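Local coordinates for beta-agarase D (Zobellia galactanivorans, PDB 4ASM), which cleaves the beta-1,4-linkages of agarose at random with retention of anomeric configuration, giving mainly the tetramer, through the family GH16 catalytic domain described here, at residues Ala137-Met142 with Leu351-Ile356; Ile161-Cys166 with Ile221-Asn226; Ser148-Leu153 with Ile321-Glu326; Ala31-Asn36 with Asn53-Asn58. All coordinates share one frame; numbering follows the deposited sequence.

Contact 1 of 4, residues Ala137-Met142 with Leu351-Ile356; sequences ARVKVM and LLVDWI. With CA (calcium ion), chain B.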
loop_
_atom_site.group_PDB
_atom_site.type_symbol
_atom_site.label_atom_id
_atom_site.label_comp_id
_atom_site.label_asym_id
_atom_site.label_seq_id
_atom_site.Cartn_x
_atom_site.Cartn_y
_atom_site.Cartn_z
ATOM N N ALA A 137 5.110 -8.782 4.356
ATOM C CA ALA A 137 5.609 -8.208 5.599
ATOM C C ALA A 137 4.803 -8.659 6.797
ATOM O O ALA A 137 3.604 -8.927 6.678
ATOM C CB ALA A 137 5.610 -6.681 5.530
ATOM N N ARG A 138 5.473 -8.745 7.947
ATOM C CA ARG A 138 4.777 -8.919 9.213
ATOM C C ARG A 138 4.822 -7.564 9.893
ATOM O O ARG A 138 5.895 -7.015 10.148
ATOM C CB ARG A 138 5.422 -10.001 10.080
ATOM C CG ARG A 138 4.672 -10.234 11.377
ATOM C CD ARG A 138 5.197 -11.501 12.088
ATOM N NE ARG A 138 4.363 -11.792 13.262
ATOM C CZ ARG A 138 4.627 -11.386 14.502
ATOM N NH1 ARG A 138 5.710 -10.669 14.764
ATOM N NH2 ARG A 138 3.780 -11.684 15.487
ATOM N N VAL A 139 3.641 -7.023 10.190
ATOM C CA VAL A 139 3.505 -5.617 10.565
ATOM C C VAL A 139 2.428 -5.411 11.623
ATOM O O VAL A 139 1.362 -6.018 11.527
ATOM C CB VAL A 139 3.206 -4.755 9.307
ATOM C CG1 VAL A 139 1.996 -5.294 8.511
ATOM C CG2 VAL A 139 3.044 -3.282 9.676
ATOM N N LYS A 140 2.731 -4.591 12.636
ATOM C CA LYS A 140 1.717 -4.140 13.567
ATOM C C LYS A 140 1.143 -2.852 13.002
ATOM O O LYS A 140 1.788 -1.792 13.051
ATOM C CB LYS A 140 2.309 -3.886 14.941
ATOM C CG LYS A 140 1.254 -3.539 15.995
ATOM C CD LYS A 140 1.883 -3.324 17.347
ATOM C CE LYS A 140 0.831 -3.119 18.424
ATOM N NZ LYS A 140 1.476 -2.874 19.758
ATOM N N VAL A 141 -0.080 -2.956 12.482
ATOM C CA VAL A 141 -0.772 -1.794 11.918
ATOM C C VAL A 141 -0.903 -0.716 12.999
ATOM O O VAL A 141 -1.236 -1.031 14.149
ATOM C CB VAL A 141 -2.168 -2.220 11.406
ATOM C CG1 VAL A 141 -2.956 -1.025 10.868
ATOM C CG2 VAL A 141 -2.029 -3.340 10.347
ATOM N N MET A 142 -0.662 0.551 12.661
ATOM C CA MET A 142 -0.806 1.612 13.653
ATOM C C MET A 142 -2.234 1.739 14.143
ATOM O O MET A 142 -3.169 1.798 13.337
ATOM C CB MET A 142 -0.388 2.958 13.109
ATOM C CG MET A 142 1.043 3.075 12.794
ATOM S SD MET A 142 1.470 4.818 12.480
ATOM C CE MET A 142 0.423 5.054 11.040
ATOM N N LEU A 351 4.366 2.747 13.497
ATOM C CA LEU A 351 4.222 1.538 12.696
ATOM C C LEU A 351 5.415 0.623 12.950
ATOM O O LEU A 351 6.540 1.070 12.848
ATOM C CB LEU A 351 4.151 1.942 11.216
ATOM C CG LEU A 351 3.976 0.805 10.215
ATOM C CD1 LEU A 351 2.598 0.186 10.288
ATOM C CD2 LEU A 351 4.234 1.326 8.805
ATOM N N LEU A 352 5.162 -0.656 13.258
ATOM C CA LEU A 352 6.250 -1.617 13.533
ATOM C C LEU A 352 6.246 -2.715 12.500
ATOM O O LEU A 352 5.258 -3.444 12.377
ATOM C CB LEU A 352 6.073 -2.254 14.923
ATOM C CG LEU A 352 6.128 -1.319 16.130
ATOM C CD1 LEU A 352 5.962 -2.126 17.402
ATOM C CD2 LEU A 352 7.414 -0.504 16.183
ATOM N N VAL A 353 7.341 -2.843 11.747
ATOM C CA VAL A 353 7.474 -3.944 10.801
ATOM C C VAL A 353 8.545 -4.912 11.321
ATOM O O VAL A 353 9.733 -4.592 11.415
ATOM C CB VAL A 353 7.802 -3.476 9.363
ATOM C CG1 VAL A 353 7.861 -4.667 8.407
ATOM C CG2 VAL A 353 6.763 -2.425 8.868
ATOM N N ASP A 354 8.097 -6.104 11.675
ATOM C CA ASP A 354 8.991 -7.139 12.178
ATOM C C ASP A 354 9.930 -7.627 11.082
ATOM O O ASP A 354 11.129 -7.835 11.319
ATOM C CB ASP A 354 8.116 -8.270 12.717
ATOM C CG ASP A 354 8.900 -9.390 13.402
ATOM O OD1 ASP A 354 10.112 -9.237 13.705
ATOM O OD2 ASP A 354 8.276 -10.434 13.649
ATOM N N TRP A 355 9.384 -7.804 9.883
ATOM C CA TRP A 355 10.167 -8.267 8.750
ATOM C C TRP A 355 9.433 -8.038 7.445
ATOM O O TRP A 355 8.209 -7.921 7.417
ATOM C CB TRP A 355 10.545 -9.743 8.890
ATOM C CG TRP A 355 9.454 -10.754 9.184
ATOM C CD1 TRP A 355 9.240 -11.361 10.389
ATOM C CD2 TRP A 355 8.522 -11.369 8.257
ATOM N NE1 TRP A 355 8.222 -12.280 10.287
ATOM C CE2 TRP A 355 7.761 -12.303 8.999
ATOM C CE3 TRP A 355 8.230 -11.191 6.894
ATOM C CZ2 TRP A 355 6.741 -13.077 8.420
ATOM C CZ3 TRP A 355 7.211 -11.960 6.317
ATOM C CH2 TRP A 355 6.485 -12.904 7.085
ATOM N N ILE A 356 10.205 -7.965 6.368
ATOM C CA ILE A 356 9.682 -7.969 5.018
ATOM C C ILE A 356 10.553 -8.904 4.186
ATOM O O ILE A 356 11.789 -8.798 4.194
ATOM C CB ILE A 356 9.582 -6.527 4.431
ATOM C CG1 ILE A 356 8.881 -6.526 3.063
ATOM C CG2 ILE A 356 10.958 -5.838 4.408
ATOM C CD1 ILE A 356 8.534 -5.134 2.587
HETATM CA CA CA B . 12.373 -8.724 13.276
HETATM O O HOH W 1 12.244 -9.464 15.583
#
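R138 and K140 pair with W355 and L352 in an antiparallel beta contact between neighbouring strands of the GH16 jelly-roll sandwich. The pairing is regular except for a classic beta bulge, where D354 and W355 both face R138. R138 N gives a hydrogen bond to W355 O (2.9 Å), while R138 O takes one from D354 N (2.8 Å). Further along, K140 N bonds to L352 O.

R138 has the largest share of any residue in the contact. Its CB sits over one face of the W355 indole, 3.7 Å from the centroid of the five-membered ring. CG is anti to the backbone N (chi1 -178°), and the chain is extended from there to NE. NH1 then forms a salt bridge to D354 OD2 at 2.8 Å. It meets that oxygen on the anti side, 35° out of the carboxylate plane. On the other face of the sheet, V139 CG2 packs on L351 CD1 (3.5 Å) and on V353 CG2. M142 CG lies against L351 CB.

D354 also binds the calcium ion, through OD1 (2.4 Å) and through its carbonyl O. D9, D34, N36, G89 and a water complete the site. The two carboxylate oxygens thus serve different cations, and the bond to R138 probably helps hold the carboxylate turned toward the metal.

Contact 2 of 4, residues Ile161-Cys166 with Ile221-Asn226; sequences IDIMEC and IRIGVN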
loop_
_atom_site.group_PDB
_atom_site.type_symbol
_atom_site.label_atom_id
_atom_site.label_comp_id
_atom_site.label_asym_id
_atom_site.label_seq_id
_atom_site.Cartn_x
_atom_site.Cartn_y
_atom_site.Cartn_z
ATOM N N ILE A 161 1.888 -0.736 -7.128
ATOM C CA ILE A 161 1.154 -1.894 -6.596
ATOM C C ILE A 161 1.271 -1.804 -5.100
ATOM O O ILE A 161 2.370 -1.737 -4.587
ATOM C CB ILE A 161 1.759 -3.225 -7.089
ATOM C CG1 ILE A 161 1.524 -3.377 -8.598
ATOM C CG2 ILE A 161 1.193 -4.425 -6.298
ATOM C CD1 ILE A 161 2.482 -4.362 -9.298
ATOM N N ASP A 162 0.142 -1.761 -4.399
ATOM C CA ASP A 162 0.196 -1.665 -2.949
ATOM C C ASP A 162 0.156 -3.054 -2.339
ATOM O O ASP A 162 -0.447 -3.977 -2.904
ATOM C CB ASP A 162 -0.942 -0.802 -2.410
ATOM C CG ASP A 162 -0.885 0.599 -2.923
ATOM O OD1 ASP A 162 0.202 1.036 -3.362
ATOM O OD2 ASP A 162 -1.927 1.259 -2.920
ATOM N N ILE A 163 0.830 -3.190 -1.201
ATOM C CA ILE A 163 0.704 -4.379 -0.370
ATOM C C ILE A 163 -0.343 -4.070 0.702
ATOM O O ILE A 163 -1.339 -4.791 0.828
ATOM C CB ILE A 163 2.049 -4.799 0.222
ATOM C CG1 ILE A 163 2.923 -5.390 -0.897
ATOM C CG2 ILE A 163 1.833 -5.870 1.271
ATOM C CD1 ILE A 163 4.246 -4.768 -1.077
ATOM N N MET A 164 -0.128 -2.999 1.454
ATOM C CA MET A 164 -1.097 -2.593 2.466
ATOM C C MET A 164 -1.316 -1.082 2.428
ATOM O O MET A 164 -0.355 -0.307 2.382
ATOM C CB MET A 164 -0.597 -2.987 3.849
ATOM C CG MET A 164 -1.519 -2.501 4.989
ATOM S SD MET A 164 -0.957 -2.989 6.638
ATOM C CE MET A 164 0.573 -2.056 6.763
ATOM N N GLU A 165 -2.590 -0.668 2.463
ATOM C CA GLU A 165 -2.975 0.710 2.773
ATOM C C GLU A 165 -4.103 0.553 3.784
ATOM O O GLU A 165 -5.193 0.063 3.429
ATOM C CB GLU A 165 -3.473 1.441 1.524
ATOM C CG GLU A 165 -3.994 2.833 1.789
ATOM C CD GLU A 165 -4.285 3.564 0.501
ATOM O OE1 GLU A 165 -5.096 3.031 -0.286
ATOM O OE2 GLU A 165 -3.703 4.653 0.262
ATOM N N CYS A 166 -3.833 0.900 5.044
ATOM C CA CYS A 166 -4.780 0.629 6.115
ATOM C C CYS A 166 -4.813 1.797 7.087
ATOM O O CYS A 166 -3.781 2.233 7.558
ATOM C CB CYS A 166 -4.366 -0.657 6.838
ATOM S SG CYS A 166 -5.533 -1.133 8.158
ATOM N N ILE A 221 -0.202 -8.429 11.700
ATOM C CA ILE A 221 -0.667 -9.263 10.615
ATOM C C ILE A 221 0.513 -9.570 9.695
ATOM O O ILE A 221 1.543 -8.874 9.722
ATOM C CB ILE A 221 -1.800 -8.575 9.805
ATOM C CG1 ILE A 221 -1.320 -7.289 9.122
ATOM C CG2 ILE A 221 -3.016 -8.247 10.704
ATOM C CD1 ILE A 221 -2.385 -6.732 8.120
ATOM N N ARG A 222 0.368 -10.610 8.880
ATOM C CA ARG A 222 1.224 -10.789 7.712
ATOM C C ARG A 222 0.415 -10.381 6.499
ATOM O O ARG A 222 -0.740 -10.797 6.345
ATOM C CB ARG A 222 1.639 -12.250 7.553
ATOM C CG ARG A 222 2.610 -12.715 8.590
ATOM C CD ARG A 222 3.163 -14.040 8.134
ATOM N NE ARG A 222 2.230 -15.158 8.275
ATOM C CZ ARG A 222 1.880 -16.018 7.309
ATOM N NH1 ARG A 222 2.314 -15.922 6.048
ATOM N NH2 ARG A 222 1.069 -17.017 7.626
ATOM N N ILE A 223 0.991 -9.553 5.646
ATOM C CA ILE A 223 0.272 -9.121 4.439
ATOM C C ILE A 223 1.261 -9.083 3.277
ATOM O O ILE A 223 2.386 -8.604 3.424
ATOM C CB ILE A 223 -0.473 -7.780 4.663
ATOM C CG1 ILE A 223 -1.296 -7.374 3.429
ATOM C CG2 ILE A 223 0.482 -6.676 5.110
ATOM C CD1 ILE A 223 -2.355 -6.317 3.770
ATOM N N GLY A 224 0.822 -9.568 2.128
ATOM C CA GLY A 224 1.726 -9.655 0.979
ATOM C C GLY A 224 0.994 -9.616 -0.331
ATOM O O GLY A 224 -0.213 -9.841 -0.384
ATOM N N VAL A 225 1.741 -9.313 -1.381
ATOM C CA VAL A 225 1.240 -9.378 -2.743
ATOM C C VAL A 225 2.124 -10.272 -3.591
ATOM O O VAL A 225 3.360 -10.171 -3.531
ATOM C CB VAL A 225 1.087 -7.970 -3.390
ATOM C CG1 VAL A 225 0.467 -8.061 -4.771
ATOM C CG2 VAL A 225 0.211 -7.137 -2.567
ATOM N N ASN A 226 1.479 -11.155 -4.356
ATOM C CA ASN A 226 2.171 -11.939 -5.366
ATOM C C ASN A 226 1.910 -11.253 -6.694
ATOM O O ASN A 226 0.769 -11.231 -7.193
ATOM C CB ASN A 226 1.679 -13.394 -5.362
ATOM C CG ASN A 226 2.467 -14.285 -6.325
ATOM O OD1 ASN A 226 3.615 -13.994 -6.671
ATOM N ND2 ASN A 226 1.830 -15.366 -6.781
#
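No flat side chain lies between the segments; V225 CG2 and I223 CD1 meet the backbone carbonyl oxygens of D162 and I163. V225 CG2 is 3.2 Å from D162 O, and I223 CD1 is 3.5 Å from I163 O. D162 itself starts out away from 221-226.

The rest is aliphatic. I163 reaches across with both branches. Its CG1 is 3.6 Å from V225 CG2, and its CG2 rests on G224 CA (3.8 Å). G224 has no side chain, and the I163 methyl lies directly against its backbone. I161 CG2 meets V225 CG1 at 4.0 Å. M164 crosses I223 at about a right angle, with CB 3.8 Å from I223 CD1. CG of M164 is anti to its backbone N (chi1 176°), which leaves it 4.1 Å from I223 CD1.

The touching parts run in nearly opposite directions but share no hydrogen bond. They belong to the two layers of the sandwich and pack face to face. I163 and M164 both face I150, a classic beta bulge within the E-x-D-x-x-E motif of GH16. Next to it, E165, the probable proton donor, starts out away from 221-226 and bonds to H184. Shape and dispersion, with no directional bond, thus hold the layers together here, while D162 and E165 set out toward the other side.

Contact 3 of 4, residues Ser148-Leu153 with Ile321-Glu326; sequences SDIWLL and IIINVE. With IMD (imidazole), chain C.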
loop_
_atom_site.group_PDB
_atom_site.type_symbol
_atom_site.label_atom_id
_atom_site.label_comp_id
_atom_site.label_asym_id
_atom_site.label_seq_id
_atom_site.Cartn_x
_atom_site.Cartn_y
_atom_site.Cartn_z
ATOM N N SER A 148 -1.214 3.325 7.422
ATOM C CA SER A 148 -0.077 2.400 7.514
ATOM C C SER A 148 0.116 1.825 6.122
ATOM O O SER A 148 -0.787 1.135 5.606
ATOM C CB SER A 148 -0.399 1.283 8.506
ATOM O OG SER A 148 -0.560 1.797 9.823
ATOM N N ASP A 149 1.263 2.130 5.499
ATOM C CA ASP A 149 1.478 1.843 4.068
ATOM C C ASP A 149 2.702 0.991 3.801
ATOM O O ASP A 149 3.813 1.307 4.279
ATOM C CB ASP A 149 1.674 3.139 3.254
ATOM C CG ASP A 149 0.482 4.076 3.296
ATOM O OD1 ASP A 149 -0.676 3.612 3.316
ATOM O OD2 ASP A 149 0.738 5.322 3.258
ATOM N N ILE A 150 2.511 -0.076 3.021
ATOM C CA ILE A 150 3.625 -0.847 2.456
ATOM C C ILE A 150 3.287 -0.999 0.994
ATOM O O ILE A 150 2.211 -1.498 0.651
ATOM C CB ILE A 150 3.766 -2.235 3.105
ATOM C CG1 ILE A 150 3.992 -2.080 4.614
ATOM C CG2 ILE A 150 4.882 -3.008 2.419
ATOM C CD1 ILE A 150 4.047 -3.395 5.390
ATOM N N TRP A 151 4.162 -0.519 0.120
ATOM C CA TRP A 151 3.759 -0.435 -1.277
ATOM C C TRP A 151 4.937 -0.437 -2.242
ATOM O O TRP A 151 6.099 -0.389 -1.812
ATOM C CB TRP A 151 2.840 0.787 -1.482
ATOM C CG TRP A 151 3.359 2.122 -0.995
ATOM C CD1 TRP A 151 3.722 2.465 0.290
ATOM C CD2 TRP A 151 3.518 3.303 -1.786
ATOM N NE1 TRP A 151 4.102 3.788 0.327
ATOM C CE2 TRP A 151 3.988 4.321 -0.932
ATOM C CE3 TRP A 151 3.310 3.594 -3.141
ATOM C CZ2 TRP A 151 4.265 5.616 -1.393
ATOM C CZ3 TRP A 151 3.562 4.872 -3.606
ATOM C CH2 TRP A 151 4.028 5.883 -2.728
ATOM N N LEU A 152 4.615 -0.526 -3.531
ATOM C CA LEU A 152 5.606 -0.569 -4.613
ATOM C C LEU A 152 5.309 0.560 -5.600
ATOM O O LEU A 152 4.135 0.770 -5.974
ATOM C CB LEU A 152 5.530 -1.922 -5.338
ATOM C CG LEU A 152 5.500 -3.199 -4.505
ATOM C CD1 LEU A 152 5.309 -4.422 -5.398
ATOM C CD2 LEU A 152 6.746 -3.341 -3.622
ATOM N N LEU A 153 6.342 1.283 -6.038
ATOM C CA LEU A 153 6.121 2.424 -6.941
ATOM C C LEU A 153 7.256 2.507 -7.944
ATOM O O LEU A 153 8.428 2.490 -7.545
ATOM C CB LEU A 153 6.023 3.728 -6.148
ATOM C CG LEU A 153 5.771 5.039 -6.907
ATOM C CD1 LEU A 153 4.428 5.029 -7.651
ATOM C CD2 LEU A 153 5.857 6.248 -5.959
ATOM N N ILE A 321 10.340 -0.575 -3.423
ATOM C CA ILE A 321 9.571 -0.909 -2.210
ATOM C C ILE A 321 9.639 0.286 -1.270
ATOM O O ILE A 321 10.741 0.746 -0.924
ATOM C CB ILE A 321 10.126 -2.133 -1.460
ATOM C CG1 ILE A 321 10.177 -3.361 -2.357
ATOM C CG2 ILE A 321 9.267 -2.417 -0.214
ATOM C CD1 ILE A 321 11.084 -4.471 -1.812
ATOM N N ILE A 322 8.467 0.782 -0.880
ATOM C CA ILE A 322 8.350 1.927 0.017
ATOM C C ILE A 322 7.512 1.535 1.233
ATOM O O ILE A 322 6.485 0.851 1.120
ATOM C CB ILE A 322 7.689 3.128 -0.704
ATOM C CG1 ILE A 322 8.553 3.537 -1.929
ATOM C CG2 ILE A 322 7.488 4.287 0.264
ATOM C CD1 ILE A 322 7.939 4.572 -2.838
ATOM N N ILE A 323 7.979 1.927 2.414
ATOM C CA ILE A 323 7.172 1.768 3.622
ATOM C C ILE A 323 7.041 3.137 4.222
ATOM O O ILE A 323 8.033 3.865 4.342
ATOM C CB ILE A 323 7.810 0.776 4.622
ATOM C CG1 ILE A 323 7.976 -0.587 3.955
ATOM C CG2 ILE A 323 6.926 0.688 5.886
ATOM C CD1 ILE A 323 8.708 -1.603 4.824
ATOM N N ASN A 324 5.823 3.522 4.600
ATOM C CA ASN A 324 5.641 4.849 5.182
ATOM C C ASN A 324 4.368 4.985 6.001
ATOM O O ASN A 324 3.577 4.050 6.093
ATOM C CB ASN A 324 5.733 5.976 4.113
ATOM C CG ASN A 324 4.470 6.112 3.250
ATOM O OD1 ASN A 324 3.401 5.640 3.608
ATOM N ND2 ASN A 324 4.595 6.803 2.125
ATOM N N VAL A 325 4.196 6.170 6.573
ATOM C CA VAL A 325 2.951 6.577 7.186
ATOM C C VAL A 325 2.503 7.845 6.441
ATOM O O VAL A 325 3.337 8.663 6.058
ATOM C CB VAL A 325 3.169 6.838 8.694
ATOM C CG1 VAL A 325 2.044 7.699 9.315
ATOM C CG2 VAL A 325 3.350 5.482 9.414
ATOM N N GLU A 326 1.189 8.003 6.242
ATOM C CA GLU A 326 0.641 9.172 5.538
ATOM C C GLU A 326 -0.601 9.712 6.200
ATOM O O GLU A 326 -1.456 8.948 6.647
ATOM C CB GLU A 326 0.284 8.832 4.084
ATOM C CG GLU A 326 1.501 8.521 3.236
ATOM C CD GLU A 326 1.136 8.082 1.825
ATOM O OE1 GLU A 326 -0.062 8.157 1.443
ATOM O OE2 GLU A 326 2.063 7.679 1.085
HETATM N N1 IMD C . 0.060 4.559 -2.028
HETATM C C2 IMD C . 0.858 5.540 -1.572
HETATM N N3 IMD C . 0.542 5.782 -0.284
HETATM C C4 IMD C . -0.457 4.948 0.088
HETATM C C5 IMD C . -0.756 4.172 -1.023
#
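I322 packs over one face of the W151 indole, with CB 4.0 Å from the centroid of the five-membered ring and CG2 close to NE1. Its CD1 reaches L153 CB at 3.9 Å. On the other side of the sheet, L152 CD2 lies beside I321 CG1 (3.7 Å).

The CG of W151 stands between its backbone N and carbonyl carbon (chi1 53°), and the ring leads toward strand 321-326. An alanine in place of W151 would probably open a gap between I322 and the imidazole site.

The two strands are antiparallel neighbours in the layer of the jelly roll that lines the substrate cleft. W151 and I322 exchange two backbone hydrogen bonds, as do D149 and N324. A bound imidazole, probably from the crystallisation liquor, covers the opposite face of the W151 ring, with its C2 3.4 Å from W151 CH2.

N324 ND2 stands at the edge of the indole and gives a hydrogen bond to E326 OE2 (2.9 Å). The same oxygen accepts from imidazole N3 at 2.8 Å, in a nearly straight bond (167°). E326 probably binds substrate, as in related enzymes, and the imidazole also bonds to E160. D149 OD2 lies 2.7 Å from N324 OD1.

Contact 4 of 4, residues Ala31-Asn36 with Asn53-Asn58; sequences ASDDFN and NMKWYN. With CA (calcium ion), chain B.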
loop_
_atom_site.group_PDB
_atom_site.type_symbol
_atom_site.label_atom_id
_atom_site.label_comp_id
_atom_site.label_asym_id
_atom_site.label_seq_id
_atom_site.Cartn_x
_atom_site.Cartn_y
_atom_site.Cartn_z
ATOM N N ALA A 31 17.107 -7.687 -0.990
ATOM C CA ALA A 31 15.859 -6.944 -0.758
ATOM C C ALA A 31 15.233 -7.202 0.607
ATOM O O ALA A 31 14.607 -6.314 1.189
ATOM C CB ALA A 31 14.845 -7.259 -1.836
ATOM N N SER A 32 15.375 -8.433 1.089
ATOM C CA SER A 32 14.676 -8.853 2.304
ATOM C C SER A 32 15.351 -8.335 3.566
ATOM O O SER A 32 16.558 -8.110 3.591
ATOM C CB SER A 32 14.556 -10.373 2.326
ATOM O OG SER A 32 13.877 -10.812 1.165
ATOM N N ASP A 33 14.568 -8.151 4.620
ATOM C CA ASP A 33 15.097 -7.594 5.852
ATOM C C ASP A 33 14.228 -8.025 7.038
ATOM O O ASP A 33 13.014 -7.762 7.053
ATOM C CB ASP A 33 15.130 -6.058 5.761
ATOM C CG ASP A 33 16.053 -5.426 6.782
ATOM O OD1 ASP A 33 16.434 -6.134 7.756
ATOM O OD2 ASP A 33 16.382 -4.238 6.614
ATOM N N ASP A 34 14.823 -8.682 8.031
ATOM C CA ASP A 34 14.083 -8.955 9.262
ATOM C C ASP A 34 14.353 -7.983 10.419
ATOM O O ASP A 34 13.918 -8.231 11.556
ATOM C CB ASP A 34 14.105 -10.447 9.696
ATOM C CG ASP A 34 15.495 -10.988 9.965
ATOM O OD1 ASP A 34 16.485 -10.232 9.833
ATOM O OD2 ASP A 34 15.569 -12.206 10.297
ATOM N N PHE A 35 15.042 -6.872 10.120
ATOM C CA PHE A 35 15.096 -5.684 10.993
ATOM C C PHE A 35 15.549 -5.955 12.430
ATOM O O PHE A 35 14.992 -5.392 13.367
ATOM C CB PHE A 35 13.722 -4.983 11.036
ATOM C CG PHE A 35 13.272 -4.431 9.701
ATOM C CD1 PHE A 35 14.023 -3.449 9.073
ATOM C CD2 PHE A 35 12.075 -4.851 9.099
ATOM C CE1 PHE A 35 13.622 -2.908 7.855
ATOM C CE2 PHE A 35 11.663 -4.303 7.878
ATOM C CZ PHE A 35 12.431 -3.345 7.257
ATOM N N ASN A 36 16.598 -6.763 12.597
ATOM C CA ASN A 36 17.006 -7.158 13.957
ATOM C C ASN A 36 18.250 -6.425 14.475
ATOM O O ASN A 36 18.727 -6.662 15.599
ATOM C CB ASN A 36 17.087 -8.678 14.049
ATOM C CG ASN A 36 15.710 -9.328 13.913
ATOM O OD1 ASN A 36 14.678 -8.691 14.215
ATOM N ND2 ASN A 36 15.675 -10.564 13.440
ATOM N N ASN A 53 25.585 -3.840 5.189
ATOM C CA ASN A 53 24.571 -3.782 4.129
ATOM C C ASN A 53 23.777 -2.483 4.056
ATOM O O ASN A 53 23.342 -1.929 5.068
ATOM C CB ASN A 53 23.589 -4.948 4.244
ATOM C CG ASN A 53 24.233 -6.293 3.996
ATOM O OD1 ASN A 53 25.418 -6.391 3.656
ATOM N ND2 ASN A 53 23.449 -7.351 4.168
ATOM N N MET A 54 23.595 -1.994 2.844
ATOM C CA MET A 54 22.701 -0.875 2.615
ATOM C C MET A 54 21.456 -1.488 2.006
ATOM O O MET A 54 21.462 -1.862 0.834
ATOM C CB MET A 54 23.306 0.101 1.614
ATOM C CG MET A 54 24.672 0.608 1.978
ATOM S SD MET A 54 25.562 1.138 0.492
ATOM C CE MET A 54 26.814 2.166 1.278
ATOM N N LYS A 55 20.387 -1.601 2.788
ATOM C CA LYS A 55 19.152 -2.157 2.251
ATOM C C LYS A 55 18.086 -1.098 2.004
ATOM O O LYS A 55 17.183 -1.327 1.210
ATOM C CB LYS A 55 18.579 -3.202 3.209
ATOM C CG LYS A 55 19.368 -4.485 3.255
ATOM C CD LYS A 55 18.691 -5.507 4.134
ATOM C CE LYS A 55 19.504 -6.792 4.193
ATOM N NZ LYS A 55 19.242 -7.609 2.978
ATOM N N TRP A 56 18.164 0.013 2.723
ATOM C CA TRP A 56 17.164 1.067 2.661
ATOM C C TRP A 56 17.819 2.427 2.718
ATOM O O TRP A 56 18.967 2.549 3.172
ATOM C CB TRP A 56 16.207 0.996 3.869
ATOM C CG TRP A 56 15.583 -0.340 4.113
ATOM C CD1 TRP A 56 16.097 -1.352 4.853
ATOM C CD2 TRP A 56 14.315 -0.803 3.623
ATOM N NE1 TRP A 56 15.243 -2.421 4.863
ATOM C CE2 TRP A 56 14.141 -2.119 4.107
ATOM C CE3 TRP A 56 13.297 -0.225 2.836
ATOM C CZ2 TRP A 56 12.999 -2.891 3.817
ATOM C CZ3 TRP A 56 12.165 -0.987 2.541
ATOM C CH2 TRP A 56 12.018 -2.312 3.038
ATOM N N TYR A 57 17.084 3.452 2.309
ATOM C CA TYR A 57 17.376 4.822 2.744
ATOM C C TYR A 57 16.128 5.468 3.341
ATOM O O TYR A 57 14.990 5.086 3.013
ATOM C CB TYR A 57 18.037 5.689 1.660
ATOM C CG TYR A 57 17.349 5.726 0.321
ATOM C CD1 TYR A 57 17.662 4.800 -0.666
ATOM C CD2 TYR A 57 16.397 6.705 0.029
ATOM C CE1 TYR A 57 17.046 4.843 -1.915
ATOM C CE2 TYR A 57 15.775 6.752 -1.215
ATOM C CZ TYR A 57 16.101 5.819 -2.176
ATOM O OH TYR A 57 15.471 5.871 -3.411
ATOM N N ASN A 58 16.353 6.435 4.230
ATOM C CA ASN A 58 15.292 7.030 5.039
ATOM C C ASN A 58 14.572 8.185 4.355
ATOM O O ASN A 58 14.235 9.200 4.997
ATOM C CB ASN A 58 15.815 7.424 6.439
ATOM C CG ASN A 58 16.953 8.451 6.389
ATOM O OD1 ASN A 58 17.518 8.731 5.320
ATOM N ND2 ASN A 58 17.288 9.018 7.553
HETATM CA CA CA B . 12.373 -8.724 13.276
HETATM O O HOH W 1 12.244 -9.464 15.583
#
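S32, D33 and F35 run as an irregular loop past K55 and W56, with F35 in a left-handed backbone conformation. K55 NZ gives a hydrogen bond to S32 O at 2.8 Å. The lysine chain bends at its last torsion to place NZ there.

W56 NE1 gives a hydrogen bond to D33 OD2 (2.8 Å), which lies close to the indole plane and uses its anti lone pair. Y37 OH is a second partner of that oxygen. D33 OD1 accepts from F35 N at 2.8 Å, which makes an Asx turn. One carboxylate thus holds its own loop and the neighbouring tryptophan.

The turn leads into the calcium site of the GH16 domain. D34 O binds the ion at 2.4 Å and N36 OD1 at 2.5 Å. D9, G89, D354 and a water supply the other ligands.

The F35 and W56 ring planes are 28° apart and strongly offset, with little overlap. F35 CZ is 3.5 Å from W56 CZ2. An alanine at W56 would probably leave D33 OD2 without its indole partner and F35 without the indole it packs against. K55 and W56 themselves both face F48 at a classic beta bulge.

Overall arrangement
All four contacts are buried, at different depths. Contacts 2 and 3 are the most central. Contact 1 is further out, and contact 4 furthest, its centre about 18 Å from the centre of the chain. Contacts 1 and 3 are each a strand pair within a layer, whereas contact 2 joins the layers without a hydrogen bond. Strand 133-140 of contact 1 pairs with strand 220-229 of contact 2, and strand 147-153 of contact 3 pairs with strand 159-166. Contact 4 is a loop contact tied to contact 1 by a probable hydrogen bond from D33 N to I356 O and by their shared calcium ion. Polar chemistry gathers at that metal and, in contact 3, at the cleft.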